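Local coordinates for protein serine protease inhibitor 1 (Coprinopsis cinerea, PDB 3VWC) that is a beta-trefoil protein that probably inhibits serine proteases, at residues A[77-89]-A[97-109]. Numbering follows the deposited sequence.
Sequences GNMEDKKWIVTHQ and FTVVNASTEHGWV
Ile85 and Val100, then Thr87 and Thr98, form the hydrogen-bonded pairs of an antiparallel hairpin whose strands 84-88 and 97-101 run at 160° to each other; Ala102 N extends the ladder to Lys83 O at 2.9 Å. With CG anti to its carbonyl carbon (chi1 -59°), Trp84 places its indole between the side chains of Asn101 and Trp108. Trp108 meets one face of that indole edge-on, a T-shaped pair with planes at 75° and NE1 of Trp108 3.4 Å from CZ3 of Trp84. The side chain of Asn101 covers the opposite face, while Val99 CG1 lies 3.7 Å from Trp84 CE3. A bond from Trp84 NE1 to Val64 O, together with these neighbours, helps to hold the ring's rotation. Phe97 lays CE2 over the centre of the His88 ring, the planes oblique. The face carrying Ile85, Val100, Thr87 and Thr98 is mixed: Ile85 CG1 packs 4.0 Å from Ala102 CB, whereas Gln89 NE2 donates, near its amide plane, to Thr98 OG1 at 3.1 Å, and one water links Ile85 O with both threonine hydroxyls. Where the strands part, Ser103 OG donates to Asp81 OD1 at 2.5 Å, from above the carboxylate plane. The chemistry implies a trefoil hairpin with one aromatic, apolar side and another combining aliphatic contact with a threonine-glutamine-water network.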
loop_
_atom_site.group_PDB
_atom_site.type_symbol
_atom_site.label_atom_id
_atom_site.label_comp_id
_atom_site.label_asym_id
_atom_site.label_seq_id
_atom_site.Cartn_x
_atom_site.Cartn_y
_atom_site.Cartn_z
ATOM N N GLY A 77 3.959 -9.098 -15.452
ATOM C CA GLY A 77 2.556 -8.991 -15.856
ATOM C C GLY A 77 1.747 -10.200 -15.481
ATOM O O GLY A 77 0.566 -10.284 -15.778
ATOM N N ASN A 78 2.403 -11.214 -14.924
ATOM C CA ASN A 78 1.701 -12.456 -14.655
ATOM C C ASN A 78 1.128 -12.599 -13.231
ATOM O O ASN A 78 0.716 -13.692 -12.845
ATOM C CB ASN A 78 2.605 -13.655 -15.008
ATOM C CG ASN A 78 3.892 -13.681 -14.187
ATOM O OD1 ASN A 78 4.222 -12.707 -13.493
ATOM N ND2 ASN A 78 4.622 -14.801 -14.255
ATOM N N MET A 79 1.139 -11.527 -12.434
ATOM C CA MET A 79 0.619 -11.589 -11.070
ATOM C C MET A 79 -0.894 -11.392 -11.012
ATOM O O MET A 79 -1.465 -10.512 -11.664
ATOM C CB MET A 79 1.328 -10.573 -10.165
ATOM C CG MET A 79 2.852 -10.783 -10.107
ATOM S SD MET A 79 3.624 -9.795 -8.810
ATOM C CE MET A 79 3.117 -10.738 -7.390
ATOM N N GLU A 80 -1.521 -12.234 -10.209
ATOM C CA GLU A 80 -2.953 -12.192 -10.046
ATOM C C GLU A 80 -3.302 -11.266 -8.891
ATOM O O GLU A 80 -2.424 -10.786 -8.148
ATOM C CB GLU A 80 -3.503 -13.597 -9.785
ATOM C CG GLU A 80 -3.511 -14.503 -11.041
ATOM C CD GLU A 80 -4.175 -13.842 -12.279
ATOM O OE1 GLU A 80 -5.387 -13.514 -12.225
ATOM O OE2 GLU A 80 -3.497 -13.681 -13.327
ATOM N N ASP A 81 -4.577 -10.913 -8.838
ATOM C CA ASP A 81 -5.119 -10.179 -7.699
ATOM C C ASP A 81 -4.599 -8.749 -7.588
ATOM O O ASP A 81 -4.231 -8.307 -6.492
ATOM C CB ASP A 81 -4.887 -10.964 -6.416
ATOM C CG ASP A 81 -5.310 -12.411 -6.531
ATOM O OD1 ASP A 81 -6.497 -12.688 -6.800
ATOM O OD2 ASP A 81 -4.481 -13.289 -6.255
ATOM N N LYS A 82 -4.734 -7.985 -8.670
ATOM C CA LYS A 82 -4.283 -6.619 -8.707
ATOM C C LYS A 82 -5.311 -5.574 -8.274
ATOM O O LYS A 82 -5.035 -4.407 -8.293
ATOM C CB LYS A 82 -3.792 -6.248 -10.118
ATOM C CG LYS A 82 -2.672 -7.132 -10.607
ATOM C CD LYS A 82 -2.014 -6.530 -11.837
ATOM C CE LYS A 82 -0.978 -7.488 -12.419
ATOM N NZ LYS A 82 -0.765 -7.198 -13.863
ATOM N N LYS A 83 -6.507 -6.007 -7.894
ATOM C CA LYS A 83 -7.559 -5.050 -7.527
ATOM C C LYS A 83 -7.635 -4.896 -6.001
ATOM O O LYS A 83 -7.550 -5.863 -5.272
ATOM C CB LYS A 83 -8.932 -5.571 -8.026
ATOM C CG LYS A 83 -9.215 -5.321 -9.507
ATOM C CD LYS A 83 -10.617 -5.906 -9.863
ATOM C CE LYS A 83 -11.031 -5.599 -11.299
ATOM N NZ LYS A 83 -12.525 -5.636 -11.515
ATOM N N TRP A 84 -7.724 -3.642 -5.568
ATOM C CA TRP A 84 -7.746 -3.262 -4.121
ATOM C C TRP A 84 -8.971 -2.411 -3.779
ATOM O O TRP A 84 -9.409 -1.557 -4.594
ATOM C CB TRP A 84 -6.491 -2.427 -3.799
ATOM C CG TRP A 84 -5.215 -3.191 -4.103
ATOM C CD1 TRP A 84 -4.536 -3.193 -5.284
ATOM C CD2 TRP A 84 -4.548 -4.123 -3.244
ATOM N NE1 TRP A 84 -3.449 -4.043 -5.200
ATOM C CE2 TRP A 84 -3.428 -4.625 -3.957
ATOM C CE3 TRP A 84 -4.772 -4.565 -1.921
ATOM C CZ2 TRP A 84 -2.558 -5.577 -3.425
ATOM C CZ3 TRP A 84 -3.882 -5.537 -1.375
ATOM C CH2 TRP A 84 -2.757 -5.993 -2.131
ATOM N N ILE A 85 -9.471 -2.652 -2.571
ATOM C CA ILE A 85 -10.576 -1.879 -1.990
ATOM C C ILE A 85 -9.896 -0.864 -1.064
ATOM O O ILE A 85 -9.150 -1.235 -0.118
ATOM C CB ILE A 85 -11.529 -2.812 -1.215
ATOM C CG1 ILE A 85 -12.107 -3.906 -2.136
ATOM C CG2 ILE A 85 -12.669 -2.008 -0.491
ATOM C CD1 ILE A 85 -12.890 -3.417 -3.331
ATOM N N VAL A 86 -10.068 0.410 -1.391
ATOM C CA VAL A 86 -9.403 1.486 -0.693
ATOM C C VAL A 86 -10.468 2.274 0.071
ATOM O O VAL A 86 -11.373 2.842 -0.544
ATOM C CB VAL A 86 -8.585 2.371 -1.626
ATOM C CG1 VAL A 86 -7.869 3.459 -0.845
ATOM C CG2 VAL A 86 -7.559 1.517 -2.456
ATOM N N THR A 87 -10.399 2.240 1.407
ATOM C CA THR A 87 -11.539 2.752 2.172
ATOM C C THR A 87 -11.062 3.848 3.121
ATOM O O THR A 87 -10.175 3.596 3.963
ATOM C CB THR A 87 -12.135 1.615 3.013
ATOM O OG1 THR A 87 -12.492 0.495 2.164
ATOM C CG2 THR A 87 -13.435 2.087 3.674
ATOM N N HIS A 88 -11.750 4.986 3.128
ATOM C CA HIS A 88 -11.475 6.040 4.083
ATOM C C HIS A 88 -11.783 5.514 5.504
ATOM O O HIS A 88 -12.839 4.877 5.733
ATOM C CB HIS A 88 -12.451 7.205 3.865
ATOM C CG HIS A 88 -11.959 8.250 2.924
ATOM N ND1 HIS A 88 -11.137 9.284 3.330
ATOM C CD2 HIS A 88 -12.245 8.485 1.623
ATOM C CE1 HIS A 88 -10.904 10.082 2.303
ATOM N NE2 HIS A 88 -11.570 9.624 1.259
ATOM N N GLN A 89 -10.916 5.863 6.442
ATOM C CA GLN A 89 -11.174 5.647 7.879
ATOM C C GLN A 89 -11.075 6.990 8.585
ATOM O O GLN A 89 -10.085 7.287 9.249
ATOM C CB GLN A 89 -10.198 4.632 8.492
ATOM C CG GLN A 89 -10.117 3.317 7.692
ATOM C CD GLN A 89 -11.422 2.522 7.731
ATOM O OE1 GLN A 89 -12.315 2.765 8.573
ATOM N NE2 GLN A 89 -11.564 1.562 6.787
ATOM N N PHE A 97 -6.556 5.711 5.146
ATOM C CA PHE A 97 -7.247 4.618 4.446
ATOM C C PHE A 97 -6.760 3.279 4.945
ATOM O O PHE A 97 -5.580 3.135 5.308
ATOM C CB PHE A 97 -6.913 4.699 2.934
ATOM C CG PHE A 97 -7.453 5.943 2.274
ATOM C CD1 PHE A 97 -6.730 7.143 2.316
ATOM C CD2 PHE A 97 -8.706 5.923 1.665
ATOM C CE1 PHE A 97 -7.273 8.317 1.772
ATOM C CE2 PHE A 97 -9.153 7.071 0.959
ATOM C CZ PHE A 97 -8.462 8.252 1.044
ATOM N N THR A 98 -7.603 2.259 4.780
ATOM C CA THR A 98 -7.128 0.860 4.665
ATOM C C THR A 98 -7.110 0.454 3.192
ATOM O O THR A 98 -7.809 1.039 2.351
ATOM C CB THR A 98 -8.053 -0.122 5.430
ATOM O OG1 THR A 98 -9.411 0.119 5.009
ATOM C CG2 THR A 98 -7.960 0.188 6.938
ATOM N N VAL A 99 -6.275 -0.550 2.883
ATOM C CA VAL A 99 -6.123 -1.043 1.503
ATOM C C VAL A 99 -6.256 -2.550 1.575
ATOM O O VAL A 99 -5.368 -3.224 2.132
ATOM C CB VAL A 99 -4.737 -0.655 0.901
ATOM C CG1 VAL A 99 -4.670 -1.134 -0.536
ATOM C CG2 VAL A 99 -4.539 0.831 0.994
ATOM N N VAL A 100 -7.380 -3.105 1.063
ATOM C CA VAL A 100 -7.695 -4.521 1.219
ATOM C C VAL A 100 -7.883 -5.191 -0.145
ATOM O O VAL A 100 -8.519 -4.654 -1.025
ATOM C CB VAL A 100 -8.984 -4.733 2.072
ATOM C CG1 VAL A 100 -9.301 -6.219 2.202
ATOM C CG2 VAL A 100 -8.720 -4.200 3.475
ATOM N N ASN A 101 -7.227 -6.327 -0.361
ATOM C CA ASN A 101 -7.313 -6.924 -1.703
ATOM C C ASN A 101 -8.774 -7.332 -1.989
ATOM O O ASN A 101 -9.370 -8.043 -1.174
ATOM C CB ASN A 101 -6.368 -8.141 -1.812
ATOM C CG ASN A 101 -6.082 -8.491 -3.237
ATOM O OD1 ASN A 101 -5.105 -8.001 -3.847
ATOM N ND2 ASN A 101 -6.830 -9.462 -3.734
ATOM N N ALA A 102 -9.242 -7.027 -3.196
ATOM C CA ALA A 102 -10.631 -7.323 -3.590
ATOM C C ALA A 102 -10.935 -8.823 -3.705
ATOM O O ALA A 102 -12.082 -9.249 -3.469
ATOM C CB ALA A 102 -10.965 -6.622 -4.883
ATOM N N SER A 103 -9.931 -9.613 -4.091
ATOM C CA SER A 103 -10.117 -11.044 -4.260
ATOM C C SER A 103 -9.647 -11.892 -3.082
ATOM O O SER A 103 -10.353 -12.824 -2.664
ATOM C CB SER A 103 -9.541 -11.501 -5.603
ATOM O OG SER A 103 -8.164 -11.182 -5.670
ATOM N N THR A 104 -8.508 -11.536 -2.455
ATOM C CA THR A 104 -7.980 -12.364 -1.381
ATOM C C THR A 104 -8.491 -11.963 0.006
ATOM O O THR A 104 -8.358 -12.725 0.961
ATOM C CB THR A 104 -6.446 -12.366 -1.342
ATOM O OG1 THR A 104 -5.992 -11.060 -0.931
ATOM C CG2 THR A 104 -5.852 -12.681 -2.719
ATOM N N GLU A 105 -8.984 -10.729 0.113
ATOM C CA GLU A 105 -9.486 -10.156 1.345
ATOM C C GLU A 105 -8.415 -9.886 2.403
ATOM O O GLU A 105 -8.726 -9.647 3.574
ATOM C CB GLU A 105 -10.681 -10.955 1.909
ATOM C CG GLU A 105 -11.773 -11.121 0.868
ATOM C CD GLU A 105 -12.982 -11.848 1.401
ATOM O OE1 GLU A 105 -12.896 -12.434 2.510
ATOM O OE2 GLU A 105 -14.017 -11.818 0.704
ATOM N N HIS A 106 -7.152 -9.851 1.956
ATOM C CA HIS A 106 -6.033 -9.556 2.852
ATOM C C HIS A 106 -5.551 -8.161 2.509
ATOM O O HIS A 106 -5.573 -7.745 1.348
ATOM C CB HIS A 106 -4.920 -10.559 2.607
ATOM C CG HIS A 106 -5.260 -11.943 3.039
ATOM N ND1 HIS A 106 -4.362 -12.989 2.973
ATOM C CD2 HIS A 106 -6.400 -12.451 3.557
ATOM C CE1 HIS A 106 -4.941 -14.087 3.430
ATOM N NE2 HIS A 106 -6.171 -13.785 3.814
ATOM N N GLY A 107 -5.131 -7.391 3.525
ATOM C CA GLY A 107 -4.858 -5.978 3.332
ATOM C C GLY A 107 -3.395 -5.612 3.635
ATOM O O GLY A 107 -2.663 -6.417 4.221
ATOM N N TRP A 108 -3.018 -4.374 3.317
ATOM C CA TRP A 108 -1.645 -3.926 3.531
ATOM C C TRP A 108 -1.405 -3.833 5.042
ATOM O O TRP A 108 -2.209 -3.194 5.771
ATOM C CB TRP A 108 -1.413 -2.578 2.901
ATOM C CG TRP A 108 -1.434 -2.486 1.391
ATOM C CD1 TRP A 108 -1.848 -3.444 0.492
ATOM C CD2 TRP A 108 -1.065 -1.353 0.658
ATOM N NE1 TRP A 108 -1.711 -2.960 -0.784
ATOM C CE2 TRP A 108 -1.273 -1.661 -0.717
ATOM C CE3 TRP A 108 -0.607 -0.056 1.017
ATOM C CZ2 TRP A 108 -1.026 -0.717 -1.728
ATOM C CZ3 TRP A 108 -0.337 0.882 -0.012
ATOM C CH2 TRP A 108 -0.536 0.528 -1.372
ATOM N N VAL A 109 -0.231 -4.290 5.459
ATOM C CA VAL A 109 0.179 -4.200 6.863
ATOM C C VAL A 109 1.682 -3.864 6.965
ATOM O O VAL A 109 2.552 -4.491 6.317
ATOM C CB VAL A 109 -0.058 -5.539 7.628
ATOM C CG1 VAL A 109 0.439 -5.449 9.068
ATOM C CG2 VAL A 109 -1.545 -5.896 7.611
HETATM O O HOH W 1 -7.702 -8.474 -6.519
HETATM O O HOH W 2 -10.226 -1.030 2.482
#